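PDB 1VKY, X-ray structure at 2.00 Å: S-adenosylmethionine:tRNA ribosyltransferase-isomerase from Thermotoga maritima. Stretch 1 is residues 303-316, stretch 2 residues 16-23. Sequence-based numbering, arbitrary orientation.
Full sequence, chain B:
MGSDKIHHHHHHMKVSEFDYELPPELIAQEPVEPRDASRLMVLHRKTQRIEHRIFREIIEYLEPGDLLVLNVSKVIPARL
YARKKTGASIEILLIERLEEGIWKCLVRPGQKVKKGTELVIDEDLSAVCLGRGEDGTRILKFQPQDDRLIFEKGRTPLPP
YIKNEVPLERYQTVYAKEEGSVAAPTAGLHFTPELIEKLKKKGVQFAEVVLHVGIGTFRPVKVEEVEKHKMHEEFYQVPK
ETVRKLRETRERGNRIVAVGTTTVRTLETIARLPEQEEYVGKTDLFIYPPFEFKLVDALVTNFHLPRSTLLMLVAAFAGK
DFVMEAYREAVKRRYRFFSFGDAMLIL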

ATOM      1  N   PHE B 303     -10.564  -8.723   3.950  1.00 26.82           N
ATOM      2  CA  PHE B 303     -10.257  -9.514   5.143  1.00 26.38           C
ATOM      3  C   PHE B 303      -9.560  -8.633   6.172  1.00 26.44           C
ATOM      4  O   PHE B 303      -8.511  -8.070   5.889  1.00 28.12           O
ATOM      5  CB  PHE B 303      -9.408 -10.715   4.763  1.00 27.58           C
ATOM      6  CG  PHE B 303     -10.197 -11.815   4.158  1.00 23.80           C
ATOM      7  CD1 PHE B 303     -10.425 -11.862   2.832  1.00 29.49           C
ATOM      8  CD2 PHE B 303     -10.753 -12.792   4.967  1.00 24.91           C
ATOM      9  CE1 PHE B 303     -11.160 -12.909   2.277  1.00 29.34           C
ATOM     10  CE2 PHE B 303     -11.499 -13.803   4.452  1.00 25.80           C
ATOM     11  CZ  PHE B 303     -11.699 -13.875   3.093  1.00 24.42           C
ATOM     12  N   HIS B 304     -10.152  -8.514   7.362  1.00 26.34           N
ATOM     13  CA  HIS B 304      -9.698  -7.548   8.350  1.00 25.95           C
ATOM     14  C   HIS B 304      -8.793  -8.210   9.369  1.00 25.77           C
ATOM     15  O   HIS B 304      -8.751  -9.408   9.461  1.00 27.07           O
ATOM     16  CB  HIS B 304     -10.897  -6.866   8.993  1.00 26.76           C
ATOM     17  CG  HIS B 304     -11.861  -6.291   7.979  1.00 27.97           C
ATOM     18  ND1 HIS B 304     -11.530  -5.229   7.168  1.00 27.47           N
ATOM     19  CD2 HIS B 304     -13.097  -6.690   7.587  1.00 25.82           C
ATOM     20  CE1 HIS B 304     -12.536  -4.971   6.344  1.00 33.80           C
ATOM     21  NE2 HIS B 304     -13.499  -5.843   6.579  1.00 29.46           N
ATOM     22  N   LEU B 305      -8.069  -7.408  10.144  1.00 26.19           N
ATOM     23  CA  LEU B 305      -7.057  -7.929  11.037  1.00 26.61           C
ATOM     24  C   LEU B 305      -7.677  -8.419  12.344  1.00 29.29           C
ATOM     25  O   LEU B 305      -8.764  -7.921  12.754  1.00 27.40           O
ATOM     26  CB  LEU B 305      -6.030  -6.802  11.289  1.00 29.74           C
ATOM     27  CG  LEU B 305      -5.281  -6.224  10.060  1.00 34.76           C
ATOM     28  CD1 LEU B 305      -4.532  -4.926  10.399  1.00 43.58           C
ATOM     29  CD2 LEU B 305      -4.315  -7.281   9.521  1.00 39.18           C
ATOM     30  N   PRO B 306      -6.985  -9.345  13.024  1.00 29.87           N
ATOM     31  CA  PRO B 306      -7.373  -9.774  14.352  1.00 28.18           C
ATOM     32  C   PRO B 306      -7.686  -8.610  15.249  1.00 30.68           C
ATOM     33  O   PRO B 306      -6.985  -7.581  15.246  1.00 28.87           O
ATOM     34  CB  PRO B 306      -6.131 -10.528  14.873  1.00 33.73           C
ATOM     35  CG  PRO B 306      -5.443 -11.043  13.642  1.00 26.63           C
ATOM     36  CD  PRO B 306      -5.750 -10.031  12.575  1.00 29.58           C
ATOM     37  N   ARG B 307      -8.804  -8.745  15.959  1.00 30.94           N
ATOM     38  CA  ARG B 307      -9.214  -7.763  16.955  1.00 33.11           C
ATOM     39  C   ARG B 307      -9.607  -6.414  16.368  1.00 32.36           C
ATOM     40  O   ARG B 307      -9.825  -5.481  17.129  1.00 32.72           O
ATOM     41  CB  ARG B 307      -8.100  -7.551  18.013  1.00 34.24           C
ATOM     42  CG  ARG B 307      -7.621  -8.843  18.750  1.00 37.22           C
ATOM     43  CD  ARG B 307      -6.360  -8.631  19.609  1.00 40.96           C
ATOM     44  NE  ARG B 307      -5.175  -9.072  18.856  1.00 61.56           N
ATOM     45  CZ  ARG B 307      -4.164  -8.310  18.430  1.00 60.72           C
ATOM     46  NH1 ARG B 307      -4.064  -7.008  18.702  1.00 60.23           N
ATOM     47  NH2 ARG B 307      -3.212  -8.895  17.733  1.00 67.10           N
ATOM     48  N   SER B 308      -9.718  -6.261  15.045  1.00 27.94           N
ATOM     49  CA  SER B 308     -10.024  -4.925  14.522  1.00 27.16           C
ATOM     50  C   SER B 308     -11.495  -4.609  14.735  1.00 25.84           C
ATOM     51  O   SER B 308     -12.336  -5.532  14.714  1.00 26.31           O
ATOM     52  CB  SER B 308      -9.776  -4.843  13.027  1.00 25.92           C
ATOM     53  OG  SER B 308     -10.379  -5.946  12.413  1.00 29.72           O
ATOM     54  N   THR B 309     -11.832  -3.327  14.805  1.00 24.90           N
ATOM     55  CA  THR B 309     -13.240  -2.960  14.818  1.00 26.70           C
ATOM     56  C   THR B 309     -13.923  -3.285  13.505  1.00 28.52           C
ATOM     57  O   THR B 309     -15.132  -3.472  13.486  1.00 29.29           O
ATOM     58  CB  THR B 309     -13.464  -1.493  15.165  1.00 29.49           C
ATOM     59  OG1 THR B 309     -12.754  -0.677  14.225  1.00 34.05           O
ATOM     60  CG2 THR B 309     -12.886  -1.149  16.492  1.00 34.03           C
ATOM     61  N   LEU B 310     -13.182  -3.356  12.392  1.00 27.83           N
ATOM     62  CA  LEU B 310     -13.798  -3.757  11.122  1.00 28.42           C
ATOM     63  C   LEU B 310     -14.239  -5.224  11.147  1.00 27.40           C
ATOM     64  O   LEU B 310     -15.258  -5.575  10.596  1.00 24.64           O
ATOM     65  CB  LEU B 310     -12.863  -3.491   9.934  1.00 28.00           C
ATOM     66  CG  LEU B 310     -12.452  -2.011   9.782  1.00 37.53           C
ATOM     67  CD1 LEU B 310     -11.650  -1.787   8.521  1.00 46.52           C
ATOM     68  CD2 LEU B 310     -13.682  -1.135   9.737  1.00 41.95           C
ATOM     69  N   LEU B 311     -13.445  -6.075  11.767  1.00 25.64           N
ATOM     70  CA  LEU B 311     -13.818  -7.472  11.956  1.00 27.17           C
ATOM     71  C   LEU B 311     -15.063  -7.575  12.830  1.00 24.93           C
ATOM     72  O   LEU B 311     -15.984  -8.377  12.566  1.00 25.86           O
ATOM     73  CB  LEU B 311     -12.628  -8.281  12.562  1.00 27.60           C
ATOM     74  CG  LEU B 311     -12.916  -9.737  12.839  1.00 29.83           C
ATOM     75  CD1 LEU B 311     -13.517 -10.431  11.605  1.00 37.29           C
ATOM     76  CD2 LEU B 311     -11.632 -10.429  13.342  1.00 32.74           C
ATOM     77  N   MET B 312     -15.153  -6.736  13.847  1.00 24.09           N
ATOM     78  CA  MET B 312     -16.358  -6.720  14.689  1.00 25.42           C
ATOM     79  C   MET B 312     -17.616  -6.327  13.873  1.00 26.49           C
ATOM     80  O   MET B 312     -18.687  -6.896  14.055  1.00 23.40           O
ATOM     81  CB  MET B 312     -16.199  -5.769  15.870  1.00 27.47           C
ATOM     82  CG  MET B 312     -15.095  -6.163  16.870  1.00 28.22           C
ATOM     83  SD  MET B 312     -14.767  -4.762  17.960  1.00 30.84           S
ATOM     84  CE  MET B 312     -13.293  -5.428  18.771  1.00 36.40           C
ATOM     85  N   LEU B 313     -17.476  -5.372  12.958  1.00 25.51           N
ATOM     86  CA  LEU B 313     -18.615  -4.966  12.112  1.00 22.33           C
ATOM     87  C   LEU B 313     -19.032  -6.116  11.199  1.00 22.68           C
ATOM     88  O   LEU B 313     -20.200  -6.421  11.080  1.00 22.30           O
ATOM     89  CB  LEU B 313     -18.220  -3.751  11.289  1.00 25.25           C
ATOM     90  CG  LEU B 313     -19.199  -3.083  10.316  1.00 24.41           C
ATOM     91  CD1 LEU B 313     -18.737  -1.637  10.030  1.00 29.25           C
ATOM     92  CD2 LEU B 313     -19.325  -3.855   9.028  1.00 28.92           C
ATOM     93  N   VAL B 314     -18.083  -6.739  10.512  1.00 23.86           N
ATOM     94  CA  VAL B 314     -18.410  -7.844   9.628  1.00 26.52           C
ATOM     95  C   VAL B 314     -19.001  -9.034  10.400  1.00 25.67           C
ATOM     96  O   VAL B 314     -19.923  -9.710   9.931  1.00 24.60           O
ATOM     97  CB  VAL B 314     -17.178  -8.275   8.786  1.00 27.47           C
ATOM     98  CG1 VAL B 314     -17.508  -9.433   7.956  1.00 36.06           C
ATOM     99  CG2 VAL B 314     -16.755  -7.118   7.892  1.00 27.36           C
ATOM    100  N   ALA B 315     -18.506  -9.281  11.602  1.00 23.49           N
ATOM    101  CA  ALA B 315     -19.081 -10.313  12.460  1.00 26.30           C
ATOM    102  C   ALA B 315     -20.549 -10.000  12.780  1.00 26.95           C
ATOM    103  O   ALA B 315     -21.402 -10.890  12.776  1.00 27.58           O
ATOM    104  CB  ALA B 315     -18.246 -10.416  13.763  1.00 27.84           C
ATOM    105  N   ALA B 316     -20.866  -8.728  13.009  1.00 25.88           N
ATOM    106  CA  ALA B 316     -22.250  -8.371  13.260  1.00 23.90           C
ATOM    107  C   ALA B 316     -23.045  -8.699  11.998  1.00 23.31           C
ATOM    108  O   ALA B 316     -24.192  -9.113  12.077  1.00 24.74           O
ATOM    109  CB  ALA B 316     -22.389  -6.919  13.614  1.00 23.32           C
TER
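Stretch 2, residues 16-23: SEFDYELP

Two aromatic side chains of the segment 16-23 each offer a ring face to an aliphatic group of stretch 1: Phe18 to the methionine Met312, Tyr20 to the proline Pro306. Met312 CG stands 3.7 Å from the centroid of the Phe18 ring (its CG to CZ atoms), 10° off the normal, and Pro306 CG stands 3.8 Å from the centroid of the Tyr20 ring, 17° off the normal. Both are CH-pi contacts, in which weakly polarized C-H groups meet the electron-rich face of a ring.

Stretch 2 has no regular helix or strand. It begins with a type I turn from Ser16 to Asp19, in which Phe18 N donates to Ser16 OG at 3.0 Å, and then runs on in a largely extended form to Pro23. The two stretches run in roughly opposite senses where they come closest: Pro306 CA lies 4.7 Å from Asp19 CA, and Arg307 CA 4.8 Å from Phe18 CA. Stretch 1 makes its own type II turn here, from Leu305 to Ser308, and then enters the helix that starts at Thr309. Ser308 caps that helix, its OG accepting from Leu311 N at 3.1 Å.

The turn leaves the amide of Arg307 free to bond across the gap, and Arg307 N donates to Phe18 O at 2.9 Å. The long side chain of Arg307 starts sideways, but its end comes nearer stretch 2, where Arg307 NE meets Asp19 OD1 at 3.1 Å in a hydrogen-bonded salt bridge. The carboxylate lies at the edge of the guanidinium, near its plane, as a good N-H donor geometry requires.

Phe18 points toward the helix and has the largest area covered by the other stretch. A flat, apolar ring suits a place against helix side chains: besides Met312 over its face, it has the small methyl of Ala315 at its edge, with Ala315 CB 3.6 Å from Phe18 CE2. One turn earlier, Leu311 CD2 approaches Phe18 CB at 4.2 Å and also reaches Tyr20 CE2 at 3.7 Å, so this branched side chain touches both aromatic residues.

Tyrosine serves two purposes at position 20. Pro306 packs over one face of its ring, while its hydroxyl reaches past the proline to the backbone, Tyr20 OH donating to His304 O at 2.7 Å. Farther along, Leu22 points toward stretch 1 and adds to the apolar packing: Leu22 CD2 is 3.8 Å from both Leu305 CD2 and Pro306 CD.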

ATOM      1  N   SER B  16      -9.380 -11.884  23.321  1.00 57.99           N
ATOM      2  CA  SER B  16     -10.532 -11.320  22.553  1.00 56.41           C
ATOM      3  C   SER B  16     -11.279 -12.411  21.795  1.00 53.10           C
ATOM      4  O   SER B  16     -10.690 -13.340  21.211  1.00 46.40           O
ATOM      5  CB  SER B  16     -10.067 -10.213  21.564  1.00 59.33           C
ATOM      6  OG  SER B  16     -11.153  -9.627  20.798  1.00 62.13           O
ATOM      7  N   GLU B  17     -12.594 -12.247  21.775  1.00 51.83           N
ATOM      8  CA  GLU B  17     -13.472 -13.040  20.911  1.00 50.96           C
ATOM      9  C   GLU B  17     -13.199 -12.825  19.417  1.00 47.80           C
ATOM     10  O   GLU B  17     -13.603 -13.657  18.595  1.00 46.96           O
ATOM     11  CB  GLU B  17     -14.938 -12.688  21.196  1.00 54.10           C
ATOM     12  CG  GLU B  17     -15.693 -13.710  22.030  1.00 60.16           C
ATOM     13  CD  GLU B  17     -17.056 -13.996  21.433  1.00 74.09           C
ATOM     14  OE1 GLU B  17     -17.319 -15.167  21.069  1.00 81.43           O
ATOM     15  OE2 GLU B  17     -17.853 -13.037  21.306  1.00 80.57           O
ATOM     16  N   PHE B  18     -12.526 -11.718  19.077  1.00 42.38           N
ATOM     17  CA  PHE B  18     -12.222 -11.375  17.673  1.00 39.56           C
ATOM     18  C   PHE B  18     -10.752 -11.565  17.301  1.00 38.53           C
ATOM     19  O   PHE B  18     -10.274 -11.183  16.232  1.00 33.51           O
ATOM     20  CB  PHE B  18     -12.721  -9.955  17.408  1.00 39.11           C
ATOM     21  CG  PHE B  18     -14.193  -9.817  17.626  1.00 34.17           C
ATOM     22  CD1 PHE B  18     -14.688  -9.348  18.834  1.00 30.77           C
ATOM     23  CD2 PHE B  18     -15.093 -10.229  16.651  1.00 33.64           C
ATOM     24  CE1 PHE B  18     -16.013  -9.234  19.045  1.00 36.18           C
ATOM     25  CE2 PHE B  18     -16.437 -10.123  16.876  1.00 32.32           C
ATOM     26  CZ  PHE B  18     -16.895  -9.628  18.077  1.00 36.63           C
ATOM     27  N   ASP B  19     -10.025 -12.226  18.186  1.00 39.15           N
ATOM     28  CA  ASP B  19      -8.653 -12.552  17.911  1.00 40.52           C
ATOM     29  C   ASP B  19      -8.660 -13.807  17.058  1.00 39.71           C
ATOM     30  O   ASP B  19      -9.553 -14.635  17.174  1.00 40.21           O
ATOM     31  CB  ASP B  19      -7.925 -12.816  19.225  1.00 40.98           C
ATOM     32  CG  ASP B  19      -6.461 -12.588  19.125  1.00 48.19           C
ATOM     33  OD1 ASP B  19      -5.973 -12.011  18.119  1.00 41.14           O
ATOM     34  OD2 ASP B  19      -5.705 -12.954  20.034  1.00 57.06           O
ATOM     35  N   TYR B  20      -7.690 -13.937  16.167  1.00 36.79           N
ATOM     36  CA  TYR B  20      -7.491 -15.176  15.441  1.00 34.49           C
ATOM     37  C   TYR B  20      -6.047 -15.122  15.005  1.00 33.50           C
ATOM     38  O   TYR B  20      -5.451 -14.066  15.045  1.00 33.52           O
ATOM     39  CB  TYR B  20      -8.454 -15.303  14.244  1.00 34.79           C
ATOM     40  CG  TYR B  20      -8.200 -14.317  13.125  1.00 32.99           C
ATOM     41  CD1 TYR B  20      -7.392 -14.669  12.042  1.00 28.99           C
ATOM     42  CD2 TYR B  20      -8.791 -13.021  13.134  1.00 32.49           C
ATOM     43  CE1 TYR B  20      -7.163 -13.760  10.981  1.00 25.09           C
ATOM     44  CE2 TYR B  20      -8.563 -12.105  12.065  1.00 27.44           C
ATOM     45  CZ  TYR B  20      -7.722 -12.492  11.024  1.00 27.34           C
ATOM     46  OH  TYR B  20      -7.458 -11.667   9.988  1.00 28.14           O
ATOM     47  N   GLU B  21      -5.474 -16.254  14.627  1.00 34.37           N
ATOM     48  CA  GLU B  21      -4.056 -16.311  14.332  1.00 35.46           C
ATOM     49  C   GLU B  21      -3.856 -16.062  12.867  1.00 33.41           C
ATOM     50  O   GLU B  21      -4.299 -16.852  12.050  1.00 34.69           O
ATOM     51  CB  GLU B  21      -3.453 -17.689  14.710  1.00 38.73           C
ATOM     52  N   LEU B  22      -3.209 -14.952  12.544  1.00 34.57           N
ATOM     53  CA  LEU B  22      -2.975 -14.538  11.156  1.00 33.50           C
ATOM     54  C   LEU B  22      -1.460 -14.613  10.864  1.00 35.12           C
ATOM     55  O   LEU B  22      -0.717 -13.747  11.359  1.00 35.70           O
ATOM     56  CB  LEU B  22      -3.430 -13.092  10.960  1.00 30.98           C
ATOM     57  CG  LEU B  22      -3.209 -12.437   9.593  1.00 29.62           C
ATOM     58  CD1 LEU B  22      -3.652 -13.366   8.456  1.00 32.17           C
ATOM     59  CD2 LEU B  22      -3.887 -11.039   9.476  1.00 29.89           C
ATOM     60  N   PRO B  23      -1.006 -15.588  10.068  1.00 36.73           N
ATOM     61  CA  PRO B  23       0.406 -15.626   9.682  1.00 35.38           C
ATOM     62  C   PRO B  23       0.780 -14.317   8.978  1.00 34.29           C
ATOM     63  O   PRO B  23       0.100 -13.902   8.029  1.00 31.92           O
ATOM     64  CB  PRO B  23       0.501 -16.834   8.738  1.00 35.61           C
ATOM     65  CG  PRO B  23      -0.695 -17.660   9.057  1.00 36.77           C
ATOM     66  CD  PRO B  23      -1.757 -16.683   9.437  1.00 34.98           C
TER